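Local coordinates for putative lipoprotein (Parabacteroides distasonis ATCC 8503, PDB 3JX8) that is of unknown function but probably acts as a cell-surface adhesin or lipid-binding lipoprotein, at residues A[26-29]-A[33-36]; A[56-61]-A[67-72]; A[143-146]-A[150-153]; A[191-196]-A[229-234]; A[202-205]-A[209-212]. All blocks are in the same frame, centred on the assembly; numbering follows the deposited sequence.

Interaction 1 (A[26-29]-A[33-36])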
loop_
_atom_site.group_PDB
_atom_site.type_symbol
_atom_site.label_atom_id
_atom_site.label_comp_id
_atom_site.label_asym_id
_atom_site.label_seq_id
_atom_site.Cartn_x
_atom_site.Cartn_y
_atom_site.Cartn_z
ATOM N N ILE A 26 -22.823 1.111 1.095
ATOM C CA ILE A 26 -22.776 2.293 0.210
ATOM C C ILE A 26 -21.574 2.219 -0.710
ATOM O O ILE A 26 -20.455 2.038 -0.244
ATOM C CB ILE A 26 -22.678 3.615 0.995
ATOM C CG1 ILE A 26 -23.939 3.869 1.849
ATOM C CG2 ILE A 26 -22.444 4.800 0.030
ATOM C CD1 ILE A 26 -23.794 5.072 2.855
ATOM N N THR A 27 -21.816 2.363 -2.016
ATOM C CA THR A 27 -20.793 2.620 -3.010
ATOM C C THR A 27 -21.011 4.048 -3.451
ATOM O O THR A 27 -22.026 4.339 -4.090
ATOM C CB THR A 27 -20.974 1.732 -4.252
ATOM O OG1 THR A 27 -20.736 0.392 -3.878
ATOM C CG2 THR A 27 -19.983 2.101 -5.329
ATOM N N PHE A 28 -20.076 4.929 -3.138
ATOM C CA PHE A 28 -20.198 6.359 -3.440
ATOM C C PHE A 28 -18.974 6.832 -4.172
ATOM O O PHE A 28 -17.891 6.804 -3.621
ATOM C CB PHE A 28 -20.322 7.140 -2.146
ATOM C CG PHE A 28 -20.117 8.620 -2.301
ATOM C CD1 PHE A 28 -20.738 9.327 -3.324
ATOM C CD2 PHE A 28 -19.358 9.319 -1.373
ATOM C CE1 PHE A 28 -20.547 10.705 -3.469
ATOM C CE2 PHE A 28 -19.154 10.709 -1.501
ATOM C CZ PHE A 28 -19.764 11.395 -2.555
ATOM N N VAL A 29 -19.124 7.264 -5.411
ATOM C CA VAL A 29 -18.015 7.789 -6.167
ATOM C C VAL A 29 -18.364 9.214 -6.511
ATOM O O VAL A 29 -19.431 9.475 -7.092
ATOM C CB VAL A 29 -17.849 7.031 -7.485
ATOM C CG1 VAL A 29 -16.715 7.673 -8.343
ATOM C CG2 VAL A 29 -17.712 5.528 -7.216
ATOM N N ASP A 33 -20.631 16.473 -0.941
ATOM C CA ASP A 33 -20.746 16.387 0.508
ATOM C C ASP A 33 -21.928 15.478 0.824
ATOM O O ASP A 33 -23.085 15.808 0.536
ATOM C CB ASP A 33 -20.945 17.763 1.115
ATOM C CG ASP A 33 -19.711 18.643 0.960
ATOM O OD1 ASP A 33 -18.569 18.130 0.996
ATOM O OD2 ASP A 33 -19.872 19.861 0.836
ATOM N N PHE A 34 -21.616 14.319 1.390
ATOM C CA PHE A 34 -22.564 13.263 1.647
ATOM C C PHE A 34 -22.720 13.192 3.146
ATOM O O PHE A 34 -21.769 12.933 3.845
ATOM C CB PHE A 34 -21.992 11.964 1.069
ATOM C CG PHE A 34 -22.952 10.786 0.993
ATOM C CD1 PHE A 34 -23.897 10.525 1.983
ATOM C CD2 PHE A 34 -22.815 9.873 -0.042
ATOM C CE1 PHE A 34 -24.714 9.405 1.903
ATOM C CE2 PHE A 34 -23.656 8.770 -0.143
ATOM C CZ PHE A 34 -24.596 8.533 0.815
ATOM N N GLU A 35 -23.922 13.443 3.641
ATOM C CA GLU A 35 -24.257 13.250 5.052
ATOM C C GLU A 35 -25.077 11.990 5.251
ATOM O O GLU A 35 -26.151 11.847 4.655
ATOM C CB GLU A 35 -25.112 14.396 5.555
ATOM C CG GLU A 35 -24.419 15.693 5.632
ATOM C CD GLU A 35 -25.360 16.802 6.082
ATOM O OE1 GLU A 35 -26.549 16.513 6.437
ATOM O OE2 GLU A 35 -24.899 17.961 6.091
ATOM N N TYR A 36 -24.590 11.102 6.112
ATOM C CA TYR A 36 -25.251 9.829 6.365
ATOM C C TYR A 36 -25.495 9.692 7.854
ATOM O O TYR A 36 -24.733 10.217 8.670
ATOM C CB TYR A 36 -24.418 8.636 5.842
ATOM C CG TYR A 36 -24.988 7.298 6.278
ATOM C CD1 TYR A 36 -25.996 6.683 5.558
ATOM C CD2 TYR A 36 -24.554 6.684 7.444
ATOM C CE1 TYR A 36 -26.551 5.493 5.987
ATOM C CE2 TYR A 36 -25.104 5.506 7.882
ATOM C CZ TYR A 36 -26.102 4.908 7.143
ATOM O OH TYR A 36 -26.677 3.728 7.589
#
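Tyr-36, whose ring rests against Ile-26, ends in an OH hydrogen-bonded to Ser-95 OG, a polar end to a meeting that is apolar between the two strands. These strands, 26-29 and 33-36, run nearly antiparallel on opposing walls of a beta-solenoid, about 10 Å between their axes, and share no backbone bond; they illustrate how such a coil is filled by inward-pointing side chains. At the centre, Phe-34 drives its edge into the face of Phe-28 in a T-shaped stack, ring centroids 5.1 Å apart and planes at 71°. Both rings have CG anti to the backbone N (chi1 166° in Phe-28), which extends each from its own wall until the two overlap. Ile-26 closes the row, its CD1 lying 4.1 Å from Phe-34 CZ and 3.8 Å from Tyr-36 CD1. Phe-109 and Ile-91, on adjoining strands, pack round the same cluster. The nearest atom of the Phe-34 edge, CD2, sits over the centre of the Phe-28 ring, 3.6 Å above its plane.

Interaction 2 (A[56-61]-A[67-72])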
loop_
_atom_site.group_PDB
_atom_site.type_symbol
_atom_site.label_atom_id
_atom_site.label_comp_id
_atom_site.label_asym_id
_atom_site.label_seq_id
_atom_site.Cartn_x
_atom_site.Cartn_y
_atom_site.Cartn_z
ATOM N N TYR A 56 -26.427 12.055 -15.877
ATOM C CA TYR A 56 -25.114 11.423 -15.921
ATOM C C TYR A 56 -24.767 10.639 -14.665
ATOM O O TYR A 56 -23.654 10.172 -14.535
ATOM C CB TYR A 56 -24.054 12.492 -16.163
ATOM C CG TYR A 56 -24.242 13.175 -17.482
ATOM C CD1 TYR A 56 -25.054 14.297 -17.588
ATOM C CD2 TYR A 56 -23.647 12.683 -18.649
ATOM C CE1 TYR A 56 -25.262 14.929 -18.802
ATOM C CE2 TYR A 56 -23.851 13.315 -19.862
ATOM C CZ TYR A 56 -24.659 14.450 -19.913
ATOM O OH TYR A 56 -24.888 15.109 -21.083
ATOM N N LEU A 57 -25.717 10.499 -13.749
ATOM C CA LEU A 57 -25.457 9.981 -12.416
ATOM C C LEU A 57 -26.328 8.747 -12.165
ATOM O O LEU A 57 -27.480 8.718 -12.563
ATOM C CB LEU A 57 -25.808 11.094 -11.416
ATOM C CG LEU A 57 -25.296 11.117 -9.994
ATOM C CD1 LEU A 57 -23.761 11.205 -10.007
ATOM C CD2 LEU A 57 -25.945 12.292 -9.197
ATOM N N VAL A 58 -25.778 7.715 -11.551
ATOM C CA VAL A 58 -26.571 6.587 -11.046
ATOM C C VAL A 58 -26.838 6.882 -9.592
ATOM O O VAL A 58 -25.917 7.287 -8.878
ATOM C CB VAL A 58 -25.796 5.252 -11.159
ATOM C CG1 VAL A 58 -26.550 4.121 -10.441
ATOM C CG2 VAL A 58 -25.501 4.941 -12.645
ATOM N N THR A 59 -28.098 6.750 -9.167
ATOM C CA THR A 59 -28.500 6.964 -7.772
ATOM C C THR A 59 -29.606 5.979 -7.437
ATOM O O THR A 59 -30.765 6.231 -7.736
ATOM C CB THR A 59 -29.058 8.370 -7.539
ATOM O OG1 THR A 59 -30.189 8.565 -8.394
ATOM C CG2 THR A 59 -28.041 9.453 -7.815
ATOM N N GLU A 60 -29.267 4.842 -6.841
ATOM C CA GLU A 60 -30.249 3.816 -6.573
ATOM C C GLU A 60 -29.765 2.834 -5.528
ATOM O O GLU A 60 -28.558 2.736 -5.258
ATOM C CB GLU A 60 -30.542 3.031 -7.853
ATOM C CG GLU A 60 -29.379 2.165 -8.317
ATOM C CD GLU A 60 -29.534 1.615 -9.726
ATOM O OE1 GLU A 60 -30.272 2.184 -10.552
ATOM O OE2 GLU A 60 -28.878 0.607 -10.025
ATOM N N VAL A 61 -30.715 2.086 -4.985
ATOM C CA VAL A 61 -30.412 1.006 -4.086
ATOM C C VAL A 61 -30.701 -0.273 -4.822
ATOM O O VAL A 61 -31.720 -0.419 -5.464
ATOM C CB VAL A 61 -31.212 1.070 -2.764
ATOM C CG1 VAL A 61 -31.052 -0.258 -1.954
ATOM C CG2 VAL A 61 -30.765 2.288 -1.954
ATOM N N LYS A 67 -25.991 2.922 -4.299
ATOM C CA LYS A 67 -25.010 3.181 -5.311
ATOM C C LYS A 67 -25.226 4.570 -5.884
ATOM O O LYS A 67 -26.313 4.851 -6.438
ATOM C CB LYS A 67 -25.162 2.146 -6.409
ATOM C CG LYS A 67 -24.896 0.733 -5.946
ATOM C CD LYS A 67 -25.269 -0.257 -7.041
ATOM C CE LYS A 67 -25.031 -1.695 -6.602
ATOM N NZ LYS A 67 -24.953 -2.665 -7.773
ATOM N N ILE A 68 -24.207 5.427 -5.743
ATOM C CA ILE A 68 -24.200 6.793 -6.284
ATOM C C ILE A 68 -22.865 6.994 -7.001
ATOM O O ILE A 68 -21.806 7.019 -6.371
ATOM C CB ILE A 68 -24.409 7.868 -5.181
ATOM C CG1 ILE A 68 -25.807 7.705 -4.577
ATOM C CG2 ILE A 68 -24.230 9.313 -5.737
ATOM C CD1 ILE A 68 -26.112 8.611 -3.377
ATOM N N TYR A 69 -22.901 7.109 -8.316
ATOM C CA TYR A 69 -21.674 7.330 -9.068
ATOM C C TYR A 69 -21.984 7.800 -10.473
ATOM O O TYR A 69 -23.095 7.568 -10.964
ATOM C CB TYR A 69 -20.852 6.034 -9.111
ATOM C CG TYR A 69 -21.625 4.840 -9.585
ATOM C CD1 TYR A 69 -21.793 4.614 -10.928
ATOM C CD2 TYR A 69 -22.151 3.922 -8.704
ATOM C CE1 TYR A 69 -22.494 3.538 -11.393
ATOM C CE2 TYR A 69 -22.876 2.814 -9.177
ATOM C CZ TYR A 69 -23.040 2.652 -10.515
ATOM O OH TYR A 69 -23.736 1.585 -11.037
ATOM N N PRO A 70 -21.011 8.467 -11.126
ATOM C CA PRO A 70 -21.203 8.859 -12.517
ATOM C C PRO A 70 -21.371 7.660 -13.416
ATOM O O PRO A 70 -20.713 6.642 -13.212
ATOM C CB PRO A 70 -19.923 9.613 -12.865
ATOM C CG PRO A 70 -19.353 10.022 -11.558
ATOM C CD PRO A 70 -19.716 8.936 -10.607
ATOM N N LYS A 71 -22.277 7.767 -14.387
ATOM C CA LYS A 71 -22.444 6.718 -15.367
ATOM C C LYS A 71 -21.167 6.500 -16.198
ATOM O O LYS A 71 -20.343 7.413 -16.373
ATOM C CB LYS A 71 -23.573 7.061 -16.336
ATOM C CG LYS A 71 -24.956 7.075 -15.727
ATOM C CD LYS A 71 -26.003 7.427 -16.789
ATOM C CE LYS A 71 -27.365 7.599 -16.119
ATOM N NZ LYS A 71 -28.443 8.016 -17.046
ATOM N N SER A 72 -21.062 5.288 -16.734
ATOM C CA SER A 72 -20.126 4.998 -17.804
ATOM C C SER A 72 -20.422 5.834 -19.002
ATOM O O SER A 72 -21.581 6.097 -19.300
ATOM C CB SER A 72 -20.242 3.558 -18.268
ATOM O OG SER A 72 -19.876 2.672 -17.256
#
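Val-58, Lys-67 and Lys-71 lose the most surface where strands 57-61 and 67-70 pair as an antiparallel beta hairpin at one end of a solenoid wall, strand 57-62 being the outermost within this chain. Val-58 does double duty. Its backbone is paired with Tyr-69 through two hydrogen bonds, Val-58 N to Tyr-69 O (2.8 Å) and Tyr-69 N to Val-58 O (3.1 Å). Because Tyr-69 CG sits between the backbone N and the carbonyl carbon (chi1 52°), the ring is placed alongside the valine side chain, whose CB lies over one face, 3.9 Å from the centroid, in a CH-pi contact. Lys-67 exchanges backbone bonds with Glu-60, and its NZ leads off to a salt bridge with Glu-62. Lys-71 extends the pairing beyond the strand, its N reaching Tyr-56 O at 2.8 Å. Its extended aliphatic chain then runs across the Tyr-56 backbone to place NZ on Asp-55 O, while Lys-71 CG touches Val-58 CG2 at 3.8 Å.

Interaction 3 (A[143-146]-A[150-153])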
loop_
_atom_site.group_PDB
_atom_site.type_symbol
_atom_site.label_atom_id
_atom_site.label_comp_id
_atom_site.label_asym_id
_atom_site.label_seq_id
_atom_site.Cartn_x
_atom_site.Cartn_y
_atom_site.Cartn_z
ATOM N N CYS A 143 -11.027 1.131 9.295
ATOM C CA CYS A 143 -10.780 2.304 8.422
ATOM C C CYS A 143 -9.630 2.030 7.461
ATOM O O CYS A 143 -8.445 2.011 7.856
ATOM C CB CYS A 143 -10.360 3.494 9.260
ATOM S SG CYS A 143 -11.616 4.101 10.360
ATOM N N ASN A 144 -9.967 1.822 6.203
ATOM C CA ASN A 144 -8.995 1.527 5.203
ATOM C C ASN A 144 -8.968 2.630 4.202
ATOM O O ASN A 144 -10.032 3.088 3.721
ATOM C CB ASN A 144 -9.365 0.241 4.531
ATOM C CG ASN A 144 -9.502 -0.883 5.517
ATOM O OD1 ASN A 144 -8.682 -1.009 6.434
ATOM N ND2 ASN A 144 -10.546 -1.686 5.367
HETATM N N MSE A 145 -7.768 3.076 3.875
HETATM C CA MSE A 145 -7.636 4.018 2.783
HETATM C C MSE A 145 -6.399 3.863 1.886
HETATM O O MSE A 145 -5.313 3.373 2.323
HETATM C CB MSE A 145 -7.758 5.420 3.300
HETATM C CG MSE A 145 -6.640 5.910 4.124
HETATM SE SE MSE A 145 -6.673 7.871 3.873
HETATM C CE MSE A 145 -6.073 7.973 2.015
ATOM N N ALA A 146 -6.598 4.215 0.611
ATOM C CA ALA A 146 -5.520 4.253 -0.358
ATOM C C ALA A 146 -5.631 5.594 -1.053
ATOM O O ALA A 146 -6.594 5.867 -1.812
ATOM C CB ALA A 146 -5.606 3.078 -1.354
ATOM N N ASN A 150 -8.012 11.719 3.685
ATOM C CA ASN A 150 -8.031 11.358 5.101
ATOM C C ASN A 150 -9.331 10.838 5.679
ATOM O O ASN A 150 -10.418 11.102 5.147
ATOM C CB ASN A 150 -7.594 12.530 5.932
ATOM C CG ASN A 150 -8.550 13.621 5.867
ATOM O OD1 ASN A 150 -8.704 14.222 4.810
ATOM N ND2 ASN A 150 -9.220 13.917 6.996
ATOM N N ILE A 151 -9.187 10.067 6.749
ATOM C CA ILE A 151 -10.299 9.576 7.559
ATOM C C ILE A 151 -10.023 10.047 8.970
ATOM O O ILE A 151 -8.879 9.944 9.429
ATOM C CB ILE A 151 -10.354 8.050 7.580
ATOM C CG1 ILE A 151 -10.510 7.491 6.145
ATOM C CG2 ILE A 151 -11.469 7.573 8.496
ATOM C CD1 ILE A 151 -10.536 5.946 6.045
ATOM N N ILE A 152 -11.040 10.593 9.634
ATOM C CA ILE A 152 -10.960 11.001 11.031
ATOM C C ILE A 152 -12.175 10.480 11.781
ATOM O O ILE A 152 -13.313 10.672 11.338
ATOM C CB ILE A 152 -10.813 12.547 11.238
ATOM C CG1 ILE A 152 -10.836 12.855 12.740
ATOM C CG2 ILE A 152 -11.909 13.313 10.558
ATOM C CD1 ILE A 152 -10.152 14.176 13.175
ATOM N N ALA A 153 -11.944 9.802 12.899
ATOM C CA ALA A 153 -13.021 9.361 13.786
ATOM C C ALA A 153 -12.792 10.096 15.083
ATOM O O ALA A 153 -11.826 9.819 15.797
ATOM C CB ALA A 153 -13.001 7.855 13.985
#
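Ile-151 touches both Cys-143 and Met-145 in the interior of the beta-solenoid, where strands 143-146 and 150-153 face each other across the coil. Its two branches divide the work. CG2, anti to the backbone N, reaches Cys-143 SG at 3.9 Å, whereas CD1, at the end of the CG1 branch, lies 3.9 Å from Met-145 CB and 3.7 Å from the carbonyl Asn-144 O. Met-145, present as selenomethionine, starts from a crowded first torsion (chi1 70°) and bends again at its third, so that SE comes to rest against the backbone of Asn-150, 3.9 Å from Asn-150 CA. The next shell surrounds them. Met-145 also touches Leu-165 and Ile-171, and Ile-151 lies against Ile-122; Cys-143 touches Cys-163, like against like on neighbouring strands of one wall. Between the two inward residues Asn-144 turns its side chain outward, where its ND2 is hydrogen-bonded to Glu-142 OE2 and Asn-123 OD1, while its backbone bonds to Ile-122 and Met-124 on the preceding strand. At the turn end of the strand, Ala-146 packs on Ala-205 of the second subunit. No hydrogen bond links the two segments: the contact is probably mainly van der Waals, sulfur and methyl groups meeting, with selenium against a backbone CA, and the polar bonding runs along the walls instead.

Interaction 4 (A[191-196]-A[229-234])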
loop_
_atom_site.group_PDB
_atom_site.type_symbol
_atom_site.label_atom_id
_atom_site.label_comp_id
_atom_site.label_asym_id
_atom_site.label_seq_id
_atom_site.Cartn_x
_atom_site.Cartn_y
_atom_site.Cartn_z
ATOM N N LYS A 191 -2.504 8.984 13.123
ATOM C CA LYS A 191 -2.422 9.794 14.325
ATOM C C LYS A 191 -3.387 9.224 15.349
ATOM O O LYS A 191 -4.617 9.322 15.202
ATOM C CB LYS A 191 -2.826 11.234 14.042
ATOM C CG LYS A 191 -1.957 12.001 13.100
ATOM C CD LYS A 191 -2.494 13.426 13.028
ATOM C CE LYS A 191 -1.620 14.321 12.194
ATOM N NZ LYS A 191 -2.382 15.568 11.839
ATOM N N ALA A 192 -2.836 8.626 16.385
ATOM C CA ALA A 192 -3.663 7.934 17.358
ATOM C C ALA A 192 -3.198 8.139 18.778
ATOM O O ALA A 192 -3.493 7.324 19.628
ATOM C CB ALA A 192 -3.757 6.440 17.002
ATOM N N PHE A 193 -2.518 9.242 19.048
ATOM C CA PHE A 193 -2.083 9.545 20.414
ATOM C C PHE A 193 -3.254 9.725 21.379
ATOM O O PHE A 193 -3.105 9.433 22.543
ATOM C CB PHE A 193 -1.233 10.832 20.488
ATOM C CG PHE A 193 0.261 10.641 20.278
ATOM C CD1 PHE A 193 0.926 9.480 20.660
ATOM C CD2 PHE A 193 1.022 11.700 19.793
ATOM C CE1 PHE A 193 2.315 9.361 20.481
ATOM C CE2 PHE A 193 2.410 11.582 19.627
ATOM C CZ PHE A 193 3.038 10.419 19.971
ATOM N N ASP A 194 -4.409 10.229 20.915
ATOM C CA ASP A 194 -5.587 10.348 21.802
ATOM C C ASP A 194 -6.600 9.250 21.591
ATOM O O ASP A 194 -7.791 9.415 21.887
ATOM C CB ASP A 194 -6.255 11.705 21.653
ATOM C CG ASP A 194 -5.329 12.831 22.028
ATOM O OD1 ASP A 194 -4.507 12.678 22.988
ATOM O OD2 ASP A 194 -5.415 13.883 21.345
ATOM N N CYS A 195 -6.119 8.122 21.082
ATOM C CA CYS A 195 -6.910 6.930 21.030
ATOM C C CYS A 195 -6.262 5.951 21.967
ATOM O O CYS A 195 -5.269 5.348 21.637
ATOM C CB CYS A 195 -6.994 6.383 19.627
ATOM S SG CYS A 195 -7.854 4.813 19.600
ATOM N N GLN A 196 -6.829 5.803 23.155
ATOM C CA GLN A 196 -6.254 4.938 24.166
ATOM C C GLN A 196 -6.582 3.474 23.914
ATOM O O GLN A 196 -7.716 3.042 24.075
ATOM C CB GLN A 196 -6.741 5.349 25.552
ATOM C CG GLN A 196 -6.041 4.635 26.675
ATOM C CD GLN A 196 -6.766 4.803 27.997
ATOM O OE1 GLN A 196 -6.318 5.523 28.861
ATOM N NE2 GLN A 196 -7.912 4.162 28.132
ATOM N N HIS A 229 6.004 6.538 17.200
ATOM C CA HIS A 229 6.102 7.329 18.410
ATOM C C HIS A 229 5.025 6.795 19.323
ATOM O O HIS A 229 3.852 6.701 18.920
ATOM C CB HIS A 229 5.806 8.804 18.135
ATOM C CG HIS A 229 6.376 9.300 16.853
ATOM N ND1 HIS A 229 7.725 9.504 16.673
ATOM C CD2 HIS A 229 5.783 9.610 15.676
ATOM C CE1 HIS A 229 7.940 9.932 15.442
ATOM N NE2 HIS A 229 6.777 10.008 14.813
ATOM N N TYR A 230 5.384 6.447 20.546
ATOM C CA TYR A 230 4.394 5.917 21.452
ATOM C C TYR A 230 4.406 6.553 22.825
ATOM O O TYR A 230 5.442 7.036 23.313
ATOM C CB TYR A 230 4.518 4.398 21.574
ATOM C CG TYR A 230 5.646 3.865 22.458
ATOM C CD1 TYR A 230 6.960 3.786 21.973
ATOM C CD2 TYR A 230 5.401 3.413 23.756
ATOM C CE1 TYR A 230 7.982 3.277 22.756
ATOM C CE2 TYR A 230 6.422 2.894 24.541
ATOM C CZ TYR A 230 7.697 2.824 24.033
ATOM O OH TYR A 230 8.715 2.328 24.770
ATOM N N LYS A 231 3.227 6.518 23.444
ATOM C CA LYS A 231 3.053 6.965 24.811
ATOM C C LYS A 231 2.287 5.907 25.557
ATOM O O LYS A 231 1.749 4.983 24.950
ATOM C CB LYS A 231 2.303 8.286 24.854
ATOM C CG LYS A 231 0.933 8.249 24.232
ATOM C CD LYS A 231 0.225 9.605 24.340
ATOM C CE LYS A 231 -0.426 9.752 25.706
ATOM N NZ LYS A 231 -1.087 11.076 25.865
ATOM N N GLY A 232 2.213 6.065 26.872
ATOM C CA GLY A 232 1.710 5.025 27.741
ATOM C C GLY A 232 2.910 4.270 28.262
ATOM O O GLY A 232 4.037 4.569 27.897
ATOM N N ASP A 233 2.666 3.278 29.110
ATOM C CA ASP A 233 3.717 2.412 29.591
ATOM C C ASP A 233 3.407 0.954 29.301
ATOM O O ASP A 233 3.425 0.140 30.194
ATOM C CB ASP A 233 3.947 2.657 31.081
ATOM C CG ASP A 233 4.325 4.106 31.381
ATOM O OD1 ASP A 233 5.338 4.601 30.860
ATOM O OD2 ASP A 233 3.578 4.769 32.128
ATOM N N PRO A 234 3.158 0.609 28.026
ATOM C CA PRO A 234 2.959 -0.794 27.711
ATOM C C PRO A 234 4.294 -1.547 27.748
ATOM O O PRO A 234 5.336 -0.913 27.875
ATOM C CB PRO A 234 2.492 -0.736 26.273
ATOM C CG PRO A 234 3.322 0.383 25.703
ATOM C CD PRO A 234 3.439 1.397 26.812
HETATM O O HOH W 1 -3.329 10.711 24.773
#
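The ring of Phe-193 meets strand 229-231 with Tyr-230 CA at its edge, near the ring plane. Its CE1 comes within 3.4 Å of His-229 O and its CZ within 3.7 Å of His-229 CB, so the aromatic lies against the backbone and the base of the histidine. The imidazole itself is occupied elsewhere, with ND1 hydrogen-bonded to Asn-247 OD1 and NE2 weakly to Glu-209 OE1. Beside the phenyl ring runs the aliphatic part of Lys-231, its CD 3.7 Å from Phe-193 CD1. The bend of this lysine at its third torsion (chi3 -83°) swings the amino end towards the corner of the chain, where a water bridges the two segments. That water accepts from Lys-231 NZ and donates to Phe-193 O and to Asp-194 OD1, at 2.9 Å from the latter. Lysine and aspartate, 4.7 Å apart from Lys-231 NZ to Asp-194 OD1, are thus coupled through the water and not by direct contact. Lys-231 also makes a cation-pi contact with Tyr-213. The corner is a type I turn from Ala-192 to Cys-195, closed by a bond from Cys-195 N to Ala-192 O. In this beta-solenoid, strand 209-214 lies between strands 189-192 and 227-231, and Phe-193 spans the intervening strand, touching Ser-211 on the way.

Interaction 5 (A[202-205]-A[209-212])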
loop_
_atom_site.group_PDB
_atom_site.type_symbol
_atom_site.label_atom_id
_atom_site.label_comp_id
_atom_site.label_asym_id
_atom_site.label_seq_id
_atom_site.Cartn_x
_atom_site.Cartn_y
_atom_site.Cartn_z
ATOM N N CYS A 202 1.406 -2.114 15.590
ATOM C CA CYS A 202 1.754 -1.055 14.649
ATOM C C CYS A 202 2.719 -1.589 13.619
ATOM O O CYS A 202 3.775 -2.141 13.950
ATOM C CB CYS A 202 2.406 0.086 15.383
ATOM S SG CYS A 202 1.305 0.947 16.481
ATOM N N ASN A 203 2.346 -1.454 12.363
ATOM C CA ASN A 203 3.175 -1.905 11.257
ATOM C C ASN A 203 3.358 -0.813 10.265
ATOM O O ASN A 203 2.358 -0.238 9.803
ATOM C CB ASN A 203 2.521 -3.064 10.547
ATOM C CG ASN A 203 2.436 -4.301 11.415
ATOM O OD1 ASN A 203 3.445 -4.945 11.682
ATOM N ND2 ASN A 203 1.242 -4.629 11.864
ATOM N N ILE A 204 4.621 -0.573 9.895
ATOM C CA ILE A 204 5.001 0.381 8.841
ATOM C C ILE A 204 5.886 -0.256 7.777
ATOM O O ILE A 204 6.893 -0.910 8.072
ATOM C CB ILE A 204 5.771 1.591 9.406
ATOM C CG1 ILE A 204 4.932 2.317 10.480
ATOM C CG2 ILE A 204 6.136 2.582 8.269
ATOM C CD1 ILE A 204 5.557 3.607 10.987
ATOM N N ALA A 205 5.495 -0.042 6.523
ATOM C CA ALA A 205 6.295 -0.373 5.373
ATOM C C ALA A 205 6.642 0.943 4.672
ATOM O O ALA A 205 5.789 1.699 4.269
ATOM C CB ALA A 205 5.559 -1.349 4.442
ATOM N N GLU A 209 4.480 6.979 9.208
ATOM C CA GLU A 209 4.511 7.296 10.620
ATOM C C GLU A 209 3.239 6.914 11.355
ATOM O O GLU A 209 2.132 7.095 10.836
ATOM C CB GLU A 209 4.663 8.803 10.729
ATOM C CG GLU A 209 5.347 9.284 11.923
ATOM C CD GLU A 209 5.996 10.653 11.697
ATOM O OE1 GLU A 209 5.595 11.585 12.388
ATOM O OE2 GLU A 209 6.892 10.787 10.820
ATOM N N ILE A 210 3.405 6.419 12.573
ATOM C CA ILE A 210 2.294 6.115 13.470
ATOM C C ILE A 210 2.583 6.702 14.842
ATOM O O ILE A 210 3.688 6.541 15.390
ATOM C CB ILE A 210 2.070 4.607 13.624
ATOM C CG1 ILE A 210 1.839 3.946 12.251
ATOM C CG2 ILE A 210 0.910 4.313 14.679
ATOM C CD1 ILE A 210 1.686 2.378 12.316
ATOM N N SER A 211 1.594 7.386 15.394
ATOM C CA SER A 211 1.632 7.838 16.787
ATOM C C SER A 211 0.599 7.064 17.579
ATOM O O SER A 211 -0.595 7.179 17.301
ATOM C CB SER A 211 1.334 9.321 16.875
ATOM O OG SER A 211 2.313 10.051 16.148
ATOM N N VAL A 212 1.046 6.283 18.564
ATOM C CA VAL A 212 0.178 5.348 19.247
ATOM C C VAL A 212 0.219 5.558 20.749
ATOM O O VAL A 212 1.237 5.984 21.299
ATOM C CB VAL A 212 0.547 3.865 18.892
ATOM C CG1 VAL A 212 2.014 3.549 19.280
ATOM C CG2 VAL A 212 -0.487 2.853 19.495
#
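Cys-202 begins the contact, its SG touching two side chains of the facing strand: it lies 3.8 Å from Ile-210 CG2 and 3.9 Å from Val-212 CB. The strands 202-205 and 209-212 belong to opposing walls of the beta-solenoid, antiparallel to within 13°, and meet by side chains in its interior. Asn-203 takes part through its backbone, its carbonyl O lying 3.7 Å from Ile-210 CD1. Its side chain heads outward, where ND2 is hydrogen-bonded to Glu-201 OE2 and Asn-183 OD1. Ile-204 then points inward again. It and Ile-210 overlap along their lengths, coming from the two walls, with Ile-204 CG1 against Ile-210 CD1 at 3.7 Å. In each, CG1 stands anti to the carbonyl carbon (chi1 -57°), which carries the long branch across to the partner; Ile-204 CD1 continues to Glu-209 CA, 3.9 Å away. Ala-205 ends the segment against Ala-146 of the second subunit. Phe-182 and Val-184 on one adjoining strand, and Ile-228 on another, extend the apolar surroundings. With mostly a thiol and branched alkyl groups as the touching parts and no hydrogen bond between the segments, cohesion here is probably van der Waals and hydrophobic.

How the interactions relate
Interactions 1, 3 and 5 repeat one theme along the solenoid: buried side chains from facing walls meet without backbone pairing, by aromatic stacking in interaction 1 and by cysteine sulfur and isoleucine branches in 3 and 5, with selenium against backbone in 3. Interaction 2 lies at the surface and 4 is partly buried; they add polar links, backbone hydrogen bonds in 2 and a water bridge beside ring packing in 4. Neighbours are joined directly. Val-29 N probably hydrogen-bonds to Ile-68 O (2.9 Å), linking 1 with 2, and the backbone of His-229 probably hydrogen-bonds to Ile-210 and Val-212, linking 4 with 5. Interactions 2 and 4 lie farthest apart, centres about 41 Å from each other.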